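Long-range contacts in group II chitinase (Ostrinia furnacalis, PDB 6JAV), which probably hydrolyses internal linkages of chitin as an endochitinase of glycoside hydrolase family 18, here represented by its first catalytic domain with an inhibitor bound: residues Tyr26-Ile31 with Asn63-Arg68; Val176-Tyr181 with Ile231-Glu236; Tyr215-Asp220 with Gln307-Tyr312; Phe334-Asn339 with Lys369-Asn374. All blocks are in the same frame, centred on the assembly; numbering follows the deposited sequence.

Interaction 1: residues Tyr26-Ile31 with Asn63-Arg68; sequences YSPEDI and NRFYER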
# COMPACT_ATOMS: atom_id res chain seq x y z
N TYR A 26 14.53 -4.66 9.62
CA TYR A 26 13.87 -5.73 8.88
C TYR A 26 14.74 -6.08 7.68
O TYR A 26 15.22 -5.17 6.98
CB TYR A 26 12.48 -5.24 8.43
CG TYR A 26 11.57 -6.32 7.88
CD1 TYR A 26 11.67 -6.71 6.54
CD2 TYR A 26 10.62 -6.96 8.69
CE1 TYR A 26 10.85 -7.69 6.03
CE2 TYR A 26 9.76 -7.94 8.17
CZ TYR A 26 9.90 -8.30 6.84
OH TYR A 26 9.10 -9.26 6.27
N SER A 27 14.96 -7.37 7.46
CA SER A 27 15.79 -7.88 6.36
C SER A 27 14.97 -8.85 5.51
O SER A 27 13.94 -9.35 5.98
CB SER A 27 16.97 -8.67 6.93
OG SER A 27 17.79 -7.84 7.75
N PRO A 28 15.43 -9.20 4.31
CA PRO A 28 14.69 -10.19 3.50
C PRO A 28 14.36 -11.49 4.20
O PRO A 28 13.26 -12.04 4.01
CB PRO A 28 15.60 -10.41 2.28
CG PRO A 28 16.32 -9.07 2.12
CD PRO A 28 16.53 -8.57 3.56
N GLU A 29 15.26 -12.01 5.03
CA GLU A 29 14.99 -13.28 5.68
C GLU A 29 13.97 -13.17 6.81
O GLU A 29 13.55 -14.21 7.32
CB GLU A 29 16.29 -13.90 6.18
CG GLU A 29 17.23 -14.33 5.03
CD GLU A 29 17.92 -13.15 4.33
OE1 GLU A 29 18.07 -12.06 4.97
OE2 GLU A 29 18.29 -13.31 3.15
N ASP A 30 13.55 -11.96 7.18
CA ASP A 30 12.45 -11.82 8.13
C ASP A 30 11.08 -12.07 7.50
O ASP A 30 10.09 -12.17 8.25
CB ASP A 30 12.44 -10.43 8.75
CG ASP A 30 13.63 -10.20 9.66
OD1 ASP A 30 13.89 -11.07 10.51
OD2 ASP A 30 14.30 -9.16 9.52
N ILE A 31 11.00 -12.16 6.17
CA ILE A 31 9.73 -12.44 5.52
C ILE A 31 9.24 -13.82 5.95
O ILE A 31 9.99 -14.80 5.91
CB ILE A 31 9.88 -12.36 4.00
CG1 ILE A 31 10.25 -10.94 3.55
CG2 ILE A 31 8.59 -12.82 3.30
CD1 ILE A 31 10.65 -10.90 2.07
N ASN A 63 24.43 -6.03 -1.39
CA ASN A 63 24.01 -6.96 -0.37
C ASN A 63 22.93 -7.90 -0.87
O ASN A 63 22.32 -8.61 -0.06
CB ASN A 63 23.57 -6.23 0.89
CG ASN A 63 24.75 -5.73 1.68
OD1 ASN A 63 25.29 -6.46 2.52
ND2 ASN A 63 25.19 -4.51 1.40
N ARG A 64 22.71 -7.93 -2.18
CA ARG A 64 21.92 -8.97 -2.83
C ARG A 64 20.46 -8.99 -2.36
O ARG A 64 19.82 -10.06 -2.36
CB ARG A 64 22.57 -10.34 -2.68
CG ARG A 64 24.01 -10.34 -3.26
CD ARG A 64 24.30 -11.57 -4.06
NE ARG A 64 23.59 -12.69 -3.45
CZ ARG A 64 22.75 -13.50 -4.09
NH1 ARG A 64 22.58 -13.40 -5.39
NH2 ARG A 64 22.14 -14.46 -3.42
N PHE A 65 19.89 -7.82 -2.01
CA PHE A 65 18.50 -7.83 -1.55
C PHE A 65 17.53 -8.29 -2.63
O PHE A 65 16.56 -9.01 -2.32
CB PHE A 65 18.06 -6.45 -1.03
CG PHE A 65 18.36 -6.20 0.43
CD1 PHE A 65 19.49 -6.71 1.03
CD2 PHE A 65 17.51 -5.39 1.19
CE1 PHE A 65 19.76 -6.44 2.39
CE2 PHE A 65 17.78 -5.12 2.53
CZ PHE A 65 18.91 -5.65 3.13
N TYR A 66 17.73 -7.90 -3.90
CA TYR A 66 16.83 -8.43 -4.93
C TYR A 66 16.83 -9.96 -4.92
O TYR A 66 15.77 -10.60 -4.87
CB TYR A 66 17.22 -7.95 -6.32
CG TYR A 66 16.88 -6.54 -6.74
CD1 TYR A 66 16.08 -5.69 -5.96
CD2 TYR A 66 17.33 -6.08 -7.96
CE1 TYR A 66 15.77 -4.39 -6.41
CE2 TYR A 66 17.03 -4.81 -8.40
CZ TYR A 66 16.25 -3.97 -7.63
OH TYR A 66 15.97 -2.70 -8.10
N GLU A 67 18.03 -10.57 -4.96
CA GLU A 67 18.11 -12.02 -4.95
C GLU A 67 17.51 -12.62 -3.70
O GLU A 67 16.86 -13.68 -3.76
CB GLU A 67 19.56 -12.46 -5.10
CG GLU A 67 20.16 -12.04 -6.41
CD GLU A 67 20.65 -10.68 -6.39
OE1 GLU A 67 20.25 -9.95 -5.47
OE2 GLU A 67 21.40 -10.23 -7.28
N ARG A 68 17.71 -11.97 -2.55
CA ARG A 68 17.25 -12.53 -1.29
C ARG A 68 15.73 -12.42 -1.13
O ARG A 68 15.18 -13.13 -0.28
CB ARG A 68 17.98 -11.85 -0.14
CG ARG A 68 19.46 -12.34 -0.04
CD ARG A 68 20.28 -11.30 0.67
NE ARG A 68 19.87 -11.16 2.06
CZ ARG A 68 20.41 -10.29 2.91
NH1 ARG A 68 21.38 -9.46 2.51
NH2 ARG A 68 19.99 -10.26 4.17
O HOH W 1 16.64 -14.85 1.18
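R68, on helix 65-70, reaches across P28 to E29 and illustrates how a long side chain can pack with its stem and bond with its tip. Its CB packs on P28 CB at 3.7 Å, CG passes within 3.5 Å of E29 OE2, and CD also runs beside that oxygen. A bend at chi3 (66°) places NE of R68, which donates to OE2 of E29 over 2.9 Å, on the syn lone pair. Beyond it, NH2 of R68 meets E29 OE1 at 2.8 Å in a nearly straight bond (177°). This is a side-on, two-nitrogen salt bridge, with carboxylate and guanidinium planes only 24° apart. It joins the first turn of the helix to the 3-10 segment 28-30, in the loop between strands 8-14 and 38-46 of the TIM barrel, the family 18 fold. The remaining nitrogen, NH1 of R68, bonds back to the carbonyl O of N63 at 2.9 Å. P28 CD lies over one face of the guanidinium and also points at the centre of one F65 face, 3.8 Å from the centroid, a CH-pi contact; Y13 of strand 8-14 touches both P28 and F65. A water donates to E29 OE2 and to the carbonyl O of R68.

Interaction 2: residues Val176-Tyr181 with Ile231-Glu236; sequences VIDAGY and IHYWME. With NAG (2-acetamido-2-deoxy-beta-D-glucopyranose), chain C.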
# COMPACT_ATOMS: atom_id res chain seq x y z
N VAL A 176 -8.94 11.44 -8.12
CA VAL A 176 -7.73 10.92 -8.74
C VAL A 176 -8.06 9.77 -9.68
O VAL A 176 -7.50 9.67 -10.77
CB VAL A 176 -6.72 10.50 -7.66
CG1 VAL A 176 -5.48 9.89 -8.32
CG2 VAL A 176 -6.34 11.71 -6.81
N ILE A 177 -8.95 8.87 -9.25
CA ILE A 177 -9.37 7.77 -10.11
C ILE A 177 -9.93 8.32 -11.42
O ILE A 177 -9.59 7.86 -12.51
CB ILE A 177 -10.39 6.89 -9.37
CG1 ILE A 177 -9.77 6.19 -8.13
CG2 ILE A 177 -10.99 5.85 -10.32
CD1 ILE A 177 -10.86 5.71 -7.15
N ASP A 178 -10.83 9.31 -11.30
CA ASP A 178 -11.47 9.88 -12.48
C ASP A 178 -10.44 10.53 -13.40
O ASP A 178 -10.56 10.44 -14.63
CB ASP A 178 -12.48 10.93 -12.04
CG ASP A 178 -13.77 10.34 -11.47
OD1 ASP A 178 -14.03 9.12 -11.64
OD2 ASP A 178 -14.56 11.15 -10.88
N ALA A 179 -9.43 11.19 -12.83
CA ALA A 179 -8.48 11.96 -13.63
C ALA A 179 -7.37 11.11 -14.23
O ALA A 179 -6.91 11.42 -15.33
CB ALA A 179 -7.83 13.05 -12.80
N GLY A 180 -6.94 10.05 -13.55
CA GLY A 180 -5.69 9.42 -13.93
C GLY A 180 -5.82 8.07 -14.59
O GLY A 180 -4.86 7.62 -15.21
N TYR A 181 -6.96 7.38 -14.45
CA TYR A 181 -7.03 5.98 -14.82
C TYR A 181 -8.06 5.72 -15.90
O TYR A 181 -9.24 6.03 -15.72
CB TYR A 181 -7.36 5.10 -13.61
CG TYR A 181 -6.33 5.19 -12.50
CD1 TYR A 181 -4.99 4.85 -12.70
CD2 TYR A 181 -6.72 5.54 -11.23
CE1 TYR A 181 -4.06 4.93 -11.65
CE2 TYR A 181 -5.82 5.62 -10.20
CZ TYR A 181 -4.49 5.32 -10.41
OH TYR A 181 -3.64 5.41 -9.32
N ILE A 231 -13.95 0.80 -3.23
CA ILE A 231 -13.96 -0.50 -3.89
C ILE A 231 -15.14 -0.61 -4.83
O ILE A 231 -15.01 -1.07 -5.98
CB ILE A 231 -13.92 -1.62 -2.83
CG1 ILE A 231 -12.61 -1.59 -2.02
CG2 ILE A 231 -14.18 -2.98 -3.48
CD1 ILE A 231 -11.37 -1.84 -2.86
N HIS A 232 -16.32 -0.14 -4.39
CA HIS A 232 -17.46 -0.19 -5.30
C HIS A 232 -17.26 0.74 -6.49
O HIS A 232 -17.73 0.43 -7.59
CB HIS A 232 -18.72 0.18 -4.53
CG HIS A 232 -19.30 -0.96 -3.75
ND1 HIS A 232 -19.13 -1.12 -2.40
CD2 HIS A 232 -20.08 -1.99 -4.16
CE1 HIS A 232 -19.76 -2.21 -2.00
NE2 HIS A 232 -20.36 -2.75 -3.04
N TYR A 233 -16.54 1.84 -6.31
CA TYR A 233 -16.31 2.77 -7.41
C TYR A 233 -15.38 2.17 -8.46
O TYR A 233 -15.64 2.27 -9.66
CB TYR A 233 -15.76 4.08 -6.87
CG TYR A 233 -15.87 5.21 -7.86
CD1 TYR A 233 -17.10 5.63 -8.32
CD2 TYR A 233 -14.75 5.85 -8.34
CE1 TYR A 233 -17.21 6.66 -9.24
CE2 TYR A 233 -14.84 6.90 -9.26
CZ TYR A 233 -16.08 7.28 -9.70
OH TYR A 233 -16.18 8.33 -10.60
N TRP A 234 -14.28 1.51 -8.03
CA TRP A 234 -13.46 0.79 -9.00
C TRP A 234 -14.29 -0.22 -9.80
O TRP A 234 -14.11 -0.35 -11.02
CB TRP A 234 -12.24 0.13 -8.30
CG TRP A 234 -11.11 1.08 -8.16
CD1 TRP A 234 -10.82 1.87 -7.08
CD2 TRP A 234 -10.10 1.35 -9.14
NE1 TRP A 234 -9.69 2.65 -7.34
CE2 TRP A 234 -9.25 2.35 -8.61
CE3 TRP A 234 -9.86 0.86 -10.44
CZ2 TRP A 234 -8.17 2.88 -9.33
CZ3 TRP A 234 -8.77 1.37 -11.15
CH2 TRP A 234 -7.93 2.37 -10.59
N MET A 235 -15.21 -0.92 -9.14
CA MET A 235 -16.06 -1.88 -9.86
C MET A 235 -17.03 -1.16 -10.79
O MET A 235 -17.22 -1.59 -11.94
CB MET A 235 -16.76 -2.80 -8.87
CG MET A 235 -15.74 -3.73 -8.18
SD MET A 235 -16.49 -5.14 -7.34
CE MET A 235 -17.28 -4.26 -6.04
N GLU A 236 -17.63 -0.06 -10.32
CA GLU A 236 -18.56 0.69 -11.17
C GLU A 236 -17.86 1.21 -12.43
O GLU A 236 -18.45 1.25 -13.52
CB GLU A 236 -19.14 1.85 -10.36
CG GLU A 236 -20.05 2.81 -11.13
CD GLU A 236 -20.42 4.06 -10.32
OE1 GLU A 236 -20.51 3.98 -9.07
OE2 GLU A 236 -20.61 5.13 -10.93
C1 NAG C . -21.22 0.67 0.57
C2 NAG C . -22.42 1.17 1.36
C3 NAG C . -23.70 1.01 0.53
C4 NAG C . -23.54 1.66 -0.84
C5 NAG C . -22.29 1.13 -1.54
C6 NAG C . -22.01 1.81 -2.86
C7 NAG C . -22.61 1.07 3.81
C8 NAG C . -22.66 2.56 3.78
N2 NAG C . -22.52 0.46 2.62
O3 NAG C . -24.76 1.66 1.22
O4 NAG C . -24.68 1.43 -1.66
O5 NAG C . -21.15 1.36 -0.69
O6 NAG C . -21.47 3.12 -2.74
O7 NAG C . -22.67 0.45 4.86
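Y233 and D178 make the polar link between helix 227-236 and helix 174-180, two neighbouring helices on the flank of the family 18 TIM barrel. The phenol OH of Y233 donates to D178 OD1 over 2.5 Å, a short bond on the syn lone pair, with ring and carboxylate planes steeply inclined. CG of Y233 stands anti to its backbone N (chi1 -164°), which starts the ring toward the neighbouring helix. The same carboxylate carries two salt bridges to lysines outside the pair, OD1 to K237 and OD2 to K174.

Apolar packing fills the space between the two aromatic residues of helix 227-236. I177 projects from the other helix, its CD1 4.1 Å from Y233 CD2 at the ring edge and 3.3 Å from W234 NE1, while its CG2 lies over one face of the indole, offset toward the rim. The axes of the short segments are 11.7 Å apart and inclined by 28°, a separation bridged by these large side chains.

The aromatic contact is between Y181 and W234. CH2 of the indole lies over a face of the tyrosine ring, 3.5 Å from Y181 CD2, but with planes at 49° the pair is oblique. Both polar ends are satisfied by S171, just after barrel strand 165-170: its N donates to Y181 OH and its O accepts from W234 NE1.

Elsewhere on helix 227-236, the H232 ring has C5 of the N-linked sugar over one face, offset toward the rim.

A buried apolar and aromatic interior is thus bordered by a carboxylate; the two lysines probably favour its anionic form, as suits an acceptor for the tyrosine OH.

Interaction 3: residues Tyr215-Asp220 with Gln307-Tyr312; sequences YYHPDD and QRMGPY. With NAG (2-acetamido-2-deoxy-beta-D-glucopyranose), chain C.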
# COMPACT_ATOMS: atom_id res chain seq x y z
N TYR A 215 -16.38 2.14 6.30
CA TYR A 215 -17.70 2.64 5.92
C TYR A 215 -17.83 4.11 6.27
O TYR A 215 -17.14 4.64 7.15
CB TYR A 215 -18.80 1.86 6.67
CG TYR A 215 -18.94 0.41 6.25
CD1 TYR A 215 -19.21 0.08 4.93
CD2 TYR A 215 -18.79 -0.63 7.16
CE1 TYR A 215 -19.33 -1.23 4.53
CE2 TYR A 215 -18.90 -1.96 6.76
CZ TYR A 215 -19.19 -2.24 5.44
OH TYR A 215 -19.34 -3.53 5.00
N TYR A 216 -18.78 4.76 5.59
CA TYR A 216 -19.14 6.14 5.85
C TYR A 216 -19.49 6.34 7.32
O TYR A 216 -20.16 5.51 7.93
CB TYR A 216 -20.38 6.48 5.01
CG TYR A 216 -20.91 7.89 5.21
CD1 TYR A 216 -20.22 8.98 4.73
CD2 TYR A 216 -22.10 8.11 5.89
CE1 TYR A 216 -20.69 10.28 4.90
CE2 TYR A 216 -22.58 9.40 6.08
CZ TYR A 216 -21.88 10.47 5.57
OH TYR A 216 -22.33 11.76 5.74
N HIS A 217 -19.03 7.46 7.87
CA HIS A 217 -19.32 7.92 9.21
C HIS A 217 -20.09 9.24 9.12
O HIS A 217 -19.76 10.08 8.28
CB HIS A 217 -18.00 8.13 10.00
CG HIS A 217 -18.21 8.51 11.42
ND1 HIS A 217 -18.50 9.80 11.80
CD2 HIS A 217 -18.20 7.78 12.56
CE1 HIS A 217 -18.65 9.85 13.11
NE2 HIS A 217 -18.48 8.63 13.60
N PRO A 218 -21.14 9.43 9.93
CA PRO A 218 -22.02 10.60 9.74
C PRO A 218 -21.34 11.96 9.80
O PRO A 218 -21.89 12.94 9.26
CB PRO A 218 -23.05 10.45 10.87
CG PRO A 218 -23.04 9.01 11.22
CD PRO A 218 -21.62 8.54 10.99
N ASP A 219 -20.18 12.08 10.44
CA ASP A 219 -19.45 13.34 10.53
C ASP A 219 -18.43 13.54 9.40
O ASP A 219 -17.70 14.54 9.42
CB ASP A 219 -18.75 13.47 11.89
CG ASP A 219 -19.74 13.54 13.06
OD1 ASP A 219 -20.85 14.06 12.86
OD2 ASP A 219 -19.39 13.05 14.16
N ASP A 220 -18.37 12.64 8.42
CA ASP A 220 -17.40 12.77 7.34
C ASP A 220 -17.75 13.97 6.47
O ASP A 220 -18.93 14.23 6.19
CB ASP A 220 -17.43 11.53 6.45
CG ASP A 220 -16.81 10.31 7.12
OD1 ASP A 220 -16.14 10.46 8.17
OD2 ASP A 220 -16.99 9.21 6.57
N GLN A 307 -18.02 -0.48 14.08
CA GLN A 307 -16.96 -1.04 13.24
C GLN A 307 -17.00 -0.48 11.82
O GLN A 307 -16.84 -1.22 10.85
CB GLN A 307 -16.98 -2.56 13.26
CG GLN A 307 -16.63 -3.15 14.61
CD GLN A 307 -15.64 -4.24 14.44
OE1 GLN A 307 -14.44 -4.00 14.54
NE2 GLN A 307 -16.11 -5.44 14.10
N ARG A 308 -17.24 0.82 11.70
CA ARG A 308 -17.08 1.49 10.42
C ARG A 308 -15.63 1.88 10.19
O ARG A 308 -15.22 2.15 9.06
CB ARG A 308 -17.93 2.76 10.37
CG ARG A 308 -19.41 2.47 10.63
CD ARG A 308 -20.13 3.68 11.14
NE ARG A 308 -19.72 4.03 12.49
CZ ARG A 308 -20.31 4.97 13.23
NH1 ARG A 308 -19.86 5.21 14.45
NH2 ARG A 308 -21.35 5.67 12.74
N MET A 309 -14.84 1.91 11.26
CA MET A 309 -13.43 2.23 11.16
C MET A 309 -12.76 1.63 12.38
O MET A 309 -13.42 1.29 13.37
CB MET A 309 -13.20 3.73 11.13
CG MET A 309 -13.66 4.42 12.44
SD MET A 309 -13.41 6.19 12.42
CE MET A 309 -14.74 6.75 11.34
N GLY A 310 -11.43 1.50 12.28
CA GLY A 310 -10.63 1.01 13.38
C GLY A 310 -10.47 2.01 14.50
O GLY A 310 -11.10 3.08 14.52
N PRO A 311 -9.64 1.67 15.48
CA PRO A 311 -9.47 2.52 16.66
C PRO A 311 -8.67 3.78 16.38
O PRO A 311 -7.96 3.93 15.37
CB PRO A 311 -8.71 1.64 17.65
CG PRO A 311 -8.07 0.60 16.78
CD PRO A 311 -8.92 0.39 15.59
N TYR A 312 -8.74 4.70 17.34
CA TYR A 312 -7.69 5.70 17.50
C TYR A 312 -7.21 5.66 18.94
O TYR A 312 -7.86 5.08 19.81
CB TYR A 312 -8.12 7.10 17.06
CG TYR A 312 -9.27 7.71 17.84
CD1 TYR A 312 -9.03 8.42 19.01
CD2 TYR A 312 -10.58 7.60 17.37
CE1 TYR A 312 -10.09 9.00 19.71
CE2 TYR A 312 -11.65 8.19 18.09
CZ TYR A 312 -11.38 8.87 19.24
OH TYR A 312 -12.41 9.46 19.96
C1 NAG C . -21.22 0.67 0.57
C2 NAG C . -22.42 1.17 1.36
C3 NAG C . -23.70 1.01 0.53
C4 NAG C . -23.54 1.66 -0.84
C5 NAG C . -22.29 1.13 -1.54
C6 NAG C . -22.01 1.81 -2.86
C7 NAG C . -22.61 1.07 3.81
C8 NAG C . -22.66 2.56 3.78
N2 NAG C . -22.52 0.46 2.62
O3 NAG C . -24.76 1.66 1.22
O4 NAG C . -24.68 1.43 -1.66
O5 NAG C . -21.15 1.36 -0.69
O6 NAG C . -21.47 3.12 -2.74
O7 NAG C . -22.67 0.45 4.86
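Y215 and R308 bring two loops together through backbone as well as side chains: the N-H of Y215 donates to the carbonyl O of R308 at 3.0 Å, on a lone pair and nearly straight (168°). Their CB atoms pack 3.9 Å apart. This more buried side extends to M309, where a bend at chi3 (75°) places CE, 3.8 Å from H217 CB.

Toward the exposed side the contact rests on the R308 guanidinium. H217 CD2 lies over the centre of one face, 3.6 Å from CZ of R308, with the two planes 45° apart, and P218 CD approaches NH2 of R308. These are van der Waals contacts; the charge of R308 is answered outside the pair, by a salt bridge from NE to D304. H217 is itself fixed, since its ND1 accepts from the N-H of D219 and its backbone N-H donates to D220 OD2, met from above the carboxylate plane.

On the other side of Y215, its CD1 comes 3.5 Å from O7 of the N-acetylglucosamine attached to N228. Y215 thus places this loop-loop junction beside the N-glycan, with the type I beta turn H217-D220 following it, on the periphery of the family 18 TIM barrel.

Interaction 4: residues Phe334-Asn339 with Lys369-Asn374; sequences FIKSLN and KTELLN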
# COMPACT_ATOMS: atom_id res chain seq x y z
N PHE A 334 -15.40 -8.30 4.58
CA PHE A 334 -15.87 -7.46 3.47
C PHE A 334 -15.26 -7.92 2.14
O PHE A 334 -15.98 -8.07 1.14
CB PHE A 334 -15.51 -6.01 3.79
CG PHE A 334 -15.73 -5.03 2.69
CD1 PHE A 334 -16.98 -4.43 2.53
CD2 PHE A 334 -14.69 -4.63 1.85
CE1 PHE A 334 -17.20 -3.48 1.53
CE2 PHE A 334 -14.92 -3.69 0.83
CZ PHE A 334 -16.18 -3.11 0.68
N ILE A 335 -13.95 -8.20 2.13
CA ILE A 335 -13.28 -8.73 0.94
C ILE A 335 -13.99 -9.99 0.45
O ILE A 335 -14.33 -10.12 -0.74
CB ILE A 335 -11.80 -9.00 1.27
CG1 ILE A 335 -11.06 -7.67 1.42
CG2 ILE A 335 -11.13 -9.93 0.20
CD1 ILE A 335 -9.62 -7.88 2.00
N LYS A 336 -14.24 -10.93 1.37
CA LYS A 336 -14.88 -12.19 1.01
C LYS A 336 -16.31 -11.97 0.53
O LYS A 336 -16.74 -12.58 -0.46
CB LYS A 336 -14.86 -13.12 2.22
CG LYS A 336 -13.45 -13.57 2.64
CD LYS A 336 -13.51 -14.69 3.70
CE LYS A 336 -14.09 -14.18 4.99
NZ LYS A 336 -14.08 -15.16 6.13
N SER A 337 -17.04 -11.08 1.20
CA SER A 337 -18.44 -10.82 0.85
C SER A 337 -18.59 -10.32 -0.59
O SER A 337 -19.60 -10.63 -1.25
CB SER A 337 -19.06 -9.83 1.83
OG SER A 337 -18.63 -8.48 1.60
N LEU A 338 -17.64 -9.53 -1.07
CA LEU A 338 -17.65 -8.99 -2.43
C LEU A 338 -16.91 -9.87 -3.43
O LEU A 338 -16.80 -9.49 -4.60
CB LEU A 338 -17.04 -7.58 -2.45
CG LEU A 338 -17.83 -6.46 -1.76
CD1 LEU A 338 -17.11 -5.13 -1.93
CD2 LEU A 338 -19.25 -6.34 -2.30
N ASN A 339 -16.39 -11.01 -2.99
CA ASN A 339 -15.64 -11.93 -3.84
C ASN A 339 -14.45 -11.26 -4.51
O ASN A 339 -14.11 -11.58 -5.66
CB ASN A 339 -16.55 -12.61 -4.88
CG ASN A 339 -17.51 -13.55 -4.23
OD1 ASN A 339 -17.10 -14.57 -3.68
ND2 ASN A 339 -18.80 -13.21 -4.25
N LYS A 369 -4.69 -13.54 7.31
CA LYS A 369 -4.60 -14.91 6.81
C LYS A 369 -5.71 -15.78 7.38
O LYS A 369 -6.39 -16.51 6.63
CB LYS A 369 -3.22 -15.49 7.15
CG LYS A 369 -3.15 -16.98 6.91
CD LYS A 369 -1.75 -17.46 7.22
CE LYS A 369 -1.62 -18.97 7.03
NZ LYS A 369 -0.26 -19.43 7.42
N THR A 370 -5.90 -15.72 8.69
CA THR A 370 -6.89 -16.59 9.32
C THR A 370 -8.29 -16.28 8.81
O THR A 370 -9.07 -17.20 8.52
CB THR A 370 -6.82 -16.42 10.83
OG1 THR A 370 -5.55 -16.90 11.28
CG2 THR A 370 -7.95 -17.21 11.51
N GLU A 371 -8.61 -15.00 8.65
CA GLU A 371 -9.94 -14.67 8.15
C GLU A 371 -10.11 -15.04 6.68
O GLU A 371 -11.18 -15.52 6.29
CB GLU A 371 -10.26 -13.20 8.44
CG GLU A 371 -11.76 -12.86 8.31
CD GLU A 371 -12.67 -13.65 9.26
OE1 GLU A 371 -12.37 -13.72 10.47
OE2 GLU A 371 -13.69 -14.20 8.80
N LEU A 372 -9.08 -14.86 5.85
CA LEU A 372 -9.19 -15.28 4.45
C LEU A 372 -9.42 -16.77 4.33
O LEU A 372 -10.11 -17.21 3.40
CB LEU A 372 -7.91 -14.92 3.69
CG LEU A 372 -7.77 -13.44 3.30
CD1 LEU A 372 -6.41 -13.25 2.65
CD2 LEU A 372 -8.89 -13.03 2.32
N LEU A 373 -8.82 -17.57 5.22
CA LEU A 373 -8.93 -19.02 5.17
C LEU A 373 -10.18 -19.54 5.86
O LEU A 373 -10.51 -20.72 5.72
CB LEU A 373 -7.69 -19.68 5.77
CG LEU A 373 -6.41 -19.44 4.96
CD1 LEU A 373 -5.20 -20.01 5.67
CD2 LEU A 373 -6.52 -20.02 3.56
N ASN A 374 -10.90 -18.68 6.57
CA ASN A 374 -12.14 -19.08 7.23
C ASN A 374 -13.27 -19.10 6.19
O ASN A 374 -13.52 -18.08 5.54
CB ASN A 374 -12.40 -18.06 8.33
CG ASN A 374 -13.72 -18.25 9.01
OD1 ASN A 374 -14.44 -19.19 8.71
ND2 ASN A 374 -14.05 -17.36 9.93
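A bend at chi3 (-66°) places CE of K336, and an extended chi4 (-175°) carries NZ onward to the C-terminal end of helix 363-373. From the other side E371 CG stands anti to its backbone N (chi1 -164°), and a bend at chi2 takes the carboxylate round to meet it; the two side chains cross at about a right angle. NZ of K336 donates to E371 OE2 over 2.9 Å, a salt bridge on the anti side of that oxygen. It also bonds to the carbonyl O of E371 at 2.9 Å, to that of N374 at 3.0 Å, and to that of K376 just beyond, so four acceptors must share three N-H. The E371 carbonyl serves a second donor, the N-H of N374, which arrives from the opposite face of its plane.

A lysine reaching carbonyls of a final helical turn is a worked case of a cation matched to a helix C terminus, where the helix dipole would favour positive charge. Such a setting probably keeps the lysine protonated although the residue is buried. Nearer the barrel, I335 CG2 touches L372 CD2 more loosely, at 4.4 Å.

Helix 363-373 lies beside helix 325-337: I335 of the latter rests on M246 and M248 of strand 244-257, while Y7, just before strand 8-14, touches both K336 and L372.

How the interactions relate
All four contacts join helices and loops around the outside of one TIM barrel. Interaction 1, early in the chain, stands across the chain's centre from interactions 2 and 3, its centre 34 and 37 Å from theirs. Interactions 2 and 3 alternate along the chain, with about 7 Å between nearest atoms, and both touch the N-linked sugar. Interaction 4 comes last in the chain and meets both. L338 CD2 packs 3.8 Å from H232 NE2 of interaction 2. F334 CD1 lies 3.5 Å from Y215 OH of interaction 3. Helices 227-236 and 325-337 thus join three contacts into a continuous flank of the catalytic domain.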